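Local atomic coordinates of histidine--tRNA ligase (Thermus thermophilus, PDB entry 1ADY), a protein that attaches L-histidine to its cognate tRNA at the expense of ATP, as a homodimeric class II aminoacyl-tRNA synthetase. Residues Gly133-Ile138 and Arg287-Ser292. Sequence-based numbering, arbitrary orientation.
Sequences GSENPI and RYDGLS. With HAM (histidyl-adenosine monophosphate), chain F.
The guanidinium of Arg-287 has Glu-135 O over one face, offset toward the rim, while Ser-134 O and the carboxylate of Asp-289 lie at its edge. Its two terminal nitrogens grip a single acceptor end-on: Arg-287 NH1 and NH2 donate to Ser-134 O at 3.0 and 3.1 Å, from opposite faces of the carbonyl plane. Arg-287 NH1 also forms a salt bridge with Asp-289 OD1 (2.9 Å), which accepts through its syn lone pair, and NH2 pairs with Asp-140 in helix 137-153. A bend at chi3 (-83°) turns the group toward the backbone of Ser-134 and Glu-135. The Glu-135 carboxylate adds only charge to the pairing, since Glu-135 OE2, 3.5 Å from Arg-287 NE, sits well out of the guanidinium plane. It also comes close to the Asp-289 carboxylate, the side chains crossing at about a right angle. Were Arg-287 replaced by an alanine, Ser-134 O would probably lose both donors and Glu-135, Asp-289 and Asp-140 a shared countercharge. The contact thus ties the loop between strand 123-132 and helix 137-153 to residues 287-289, within the catalytic domain. Tyr-288 CE2 packs 3.6 Å from CE1 of the histidyl-adenylate, apart from this network. Chemically, one buried arginine probably offsets the mutual repulsion of the clustered acids.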
loop_
_atom_site.group_PDB
_atom_site.type_symbol
_atom_site.label_atom_id
_atom_site.label_comp_id
_atom_site.label_asym_id
_atom_site.label_seq_id
_atom_site.Cartn_x
_atom_site.Cartn_y
_atom_site.Cartn_z
ATOM N N GLY A 133 -20.173 -16.231 -1.563
ATOM C CA GLY A 133 -21.567 -16.393 -1.931
ATOM C C GLY A 133 -22.001 -17.658 -2.653
ATOM O O GLY A 133 -23.174 -17.770 -3.001
ATOM N N SER A 134 -21.104 -18.623 -2.845
ATOM C CA SER A 134 -21.473 -19.852 -3.550
ATOM C C SER A 134 -20.646 -21.083 -3.182
ATOM O O SER A 134 -19.448 -20.993 -2.906
ATOM C CB SER A 134 -21.421 -19.629 -5.063
ATOM O OG SER A 134 -21.794 -20.800 -5.772
ATOM N N GLU A 135 -21.309 -22.233 -3.205
ATOM C CA GLU A 135 -20.703 -23.516 -2.875
ATOM C C GLU A 135 -20.213 -24.236 -4.135
ATOM O O GLU A 135 -19.424 -25.186 -4.056
ATOM C CB GLU A 135 -21.738 -24.375 -2.140
ATOM C CG GLU A 135 -21.317 -25.798 -1.835
ATOM C CD GLU A 135 -20.302 -25.885 -0.728
ATOM O OE1 GLU A 135 -20.712 -25.806 0.447
ATOM O OE2 GLU A 135 -19.102 -26.042 -1.035
ATOM N N ASN A 136 -20.656 -23.759 -5.292
ATOM C CA ASN A 136 -20.296 -24.358 -6.574
ATOM C C ASN A 136 -18.797 -24.595 -6.726
ATOM O O ASN A 136 -18.006 -23.651 -6.748
ATOM C CB ASN A 136 -20.801 -23.488 -7.721
ATOM C CG ASN A 136 -20.696 -24.177 -9.060
ATOM O OD1 ASN A 136 -19.678 -24.793 -9.376
ATOM N ND2 ASN A 136 -21.755 -24.089 -9.858
ATOM N N PRO A 137 -18.394 -25.865 -6.878
ATOM C CA PRO A 137 -16.994 -26.279 -7.035
ATOM C C PRO A 137 -16.226 -25.629 -8.186
ATOM O O PRO A 137 -15.006 -25.768 -8.265
ATOM C CB PRO A 137 -17.101 -27.796 -7.203
ATOM C CG PRO A 137 -18.476 -27.977 -7.799
ATOM C CD PRO A 137 -19.292 -27.028 -6.972
ATOM N N ILE A 138 -16.927 -24.928 -9.076
ATOM C CA ILE A 138 -16.278 -24.256 -10.204
ATOM C C ILE A 138 -15.360 -23.150 -9.680
ATOM O O ILE A 138 -14.232 -22.980 -10.154
ATOM C CB ILE A 138 -17.314 -23.656 -11.184
ATOM C CG1 ILE A 138 -18.049 -24.778 -11.923
ATOM C CG2 ILE A 138 -16.626 -22.725 -12.180
ATOM C CD1 ILE A 138 -19.125 -24.298 -12.881
ATOM N N ARG A 287 -11.430 -23.583 0.590
ATOM C CA ARG A 287 -12.795 -23.181 0.882
ATOM C C ARG A 287 -12.904 -22.964 2.385
ATOM O O ARG A 287 -12.155 -23.568 3.156
ATOM C CB ARG A 287 -13.760 -24.257 0.391
ATOM C CG ARG A 287 -15.224 -23.926 0.557
ATOM C CD ARG A 287 -16.085 -24.781 -0.356
ATOM N NE ARG A 287 -16.175 -24.237 -1.713
ATOM C CZ ARG A 287 -16.972 -23.229 -2.060
ATOM N NH1 ARG A 287 -17.751 -22.651 -1.150
ATOM N NH2 ARG A 287 -17.019 -22.816 -3.323
ATOM N N TYR A 288 -13.834 -22.112 2.805
ATOM C CA TYR A 288 -13.967 -21.798 4.226
ATOM C C TYR A 288 -15.384 -21.412 4.625
ATOM O O TYR A 288 -15.603 -20.414 5.320
ATOM C CB TYR A 288 -12.990 -20.660 4.588
ATOM C CG TYR A 288 -13.047 -19.492 3.619
ATOM C CD1 TYR A 288 -14.019 -18.502 3.751
ATOM C CD2 TYR A 288 -12.190 -19.429 2.519
ATOM C CE1 TYR A 288 -14.152 -17.491 2.814
ATOM C CE2 TYR A 288 -12.316 -18.418 1.569
ATOM C CZ TYR A 288 -13.303 -17.453 1.724
ATOM O OH TYR A 288 -13.465 -16.477 0.773
ATOM N N ASP A 289 -16.352 -22.192 4.170
ATOM C CA ASP A 289 -17.751 -21.926 4.490
ATOM C C ASP A 289 -17.904 -21.964 6.011
ATOM O O ASP A 289 -17.192 -22.705 6.691
ATOM C CB ASP A 289 -18.653 -22.988 3.843
ATOM C CG ASP A 289 -18.409 -23.144 2.336
ATOM O OD1 ASP A 289 -17.585 -22.404 1.758
ATOM O OD2 ASP A 289 -19.053 -24.019 1.724
ATOM N N GLY A 290 -18.789 -21.134 6.552
ATOM C CA GLY A 290 -18.980 -21.132 7.990
ATOM C C GLY A 290 -18.244 -20.021 8.706
ATOM O O GLY A 290 -18.679 -19.578 9.773
ATOM N N LEU A 291 -17.142 -19.558 8.124
ATOM C CA LEU A 291 -16.358 -18.474 8.707
ATOM C C LEU A 291 -17.250 -17.263 8.986
ATOM O O LEU A 291 -17.204 -16.686 10.073
ATOM C CB LEU A 291 -15.215 -18.084 7.766
ATOM C CG LEU A 291 -14.351 -16.887 8.159
ATOM C CD1 LEU A 291 -13.778 -17.091 9.539
ATOM C CD2 LEU A 291 -13.241 -16.708 7.151
ATOM N N SER A 292 -18.088 -16.907 8.016
ATOM C CA SER A 292 -18.997 -15.777 8.160
ATOM C C SER A 292 -19.839 -15.920 9.419
ATOM O O SER A 292 -20.053 -14.955 10.156
ATOM C CB SER A 292 -19.911 -15.674 6.940
ATOM O OG SER A 292 -20.444 -16.941 6.595
HETATM P P HAM F . -1.376 -18.879 4.744
HETATM O O1P HAM F . -1.459 -18.498 6.170
HETATM O O2P HAM F . -1.053 -20.298 4.488
HETATM O O3P HAM F . -2.753 -18.425 4.046
HETATM O "O5'" HAM F . -0.222 -18.080 3.977
HETATM C "C5'" HAM F . -0.254 -18.032 2.551
HETATM C "C4'" HAM F . 1.057 -17.530 1.977
HETATM O "O4'" HAM F . 1.477 -16.350 2.682
HETATM C "C3'" HAM F . 2.184 -18.524 2.177
HETATM O "O3'" HAM F . 2.254 -19.551 1.185
HETATM C "C2'" HAM F . 3.374 -17.600 2.010
HETATM O "O2'" HAM F . 3.670 -17.330 0.626
HETATM C "C1'" HAM F . 2.909 -16.337 2.720
HETATM N N9 HAM F . 3.367 -16.189 4.116
HETATM C C8 HAM F . 2.770 -16.646 5.233
HETATM N N7 HAM F . 3.515 -16.421 6.324
HETATM C C5 HAM F . 4.585 -15.800 5.825
HETATM C C6 HAM F . 5.690 -15.372 6.578
HETATM N N6 HAM F . 5.743 -15.571 7.867
HETATM N N1 HAM F . 6.663 -14.735 5.894
HETATM C C2 HAM F . 6.576 -14.564 4.575
HETATM N N3 HAM F . 5.545 -15.004 3.853
HETATM C C4 HAM F . 4.523 -15.624 4.488
HETATM C C HAM F . -3.702 -17.378 4.287
HETATM O O HAM F . -3.361 -16.366 4.877
HETATM C CA HAM F . -5.159 -17.531 3.860
HETATM N N HAM F . -5.973 -16.477 4.434
HETATM C CB HAM F . -5.281 -17.513 2.329
HETATM C CG HAM F . -6.693 -17.650 1.847
HETATM C CD2 HAM F . -7.498 -16.785 1.187
HETATM N ND1 HAM F . -7.472 -18.752 2.134
HETATM C CE1 HAM F . -8.700 -18.545 1.696
HETATM N NE2 HAM F . -8.746 -17.357 1.123
#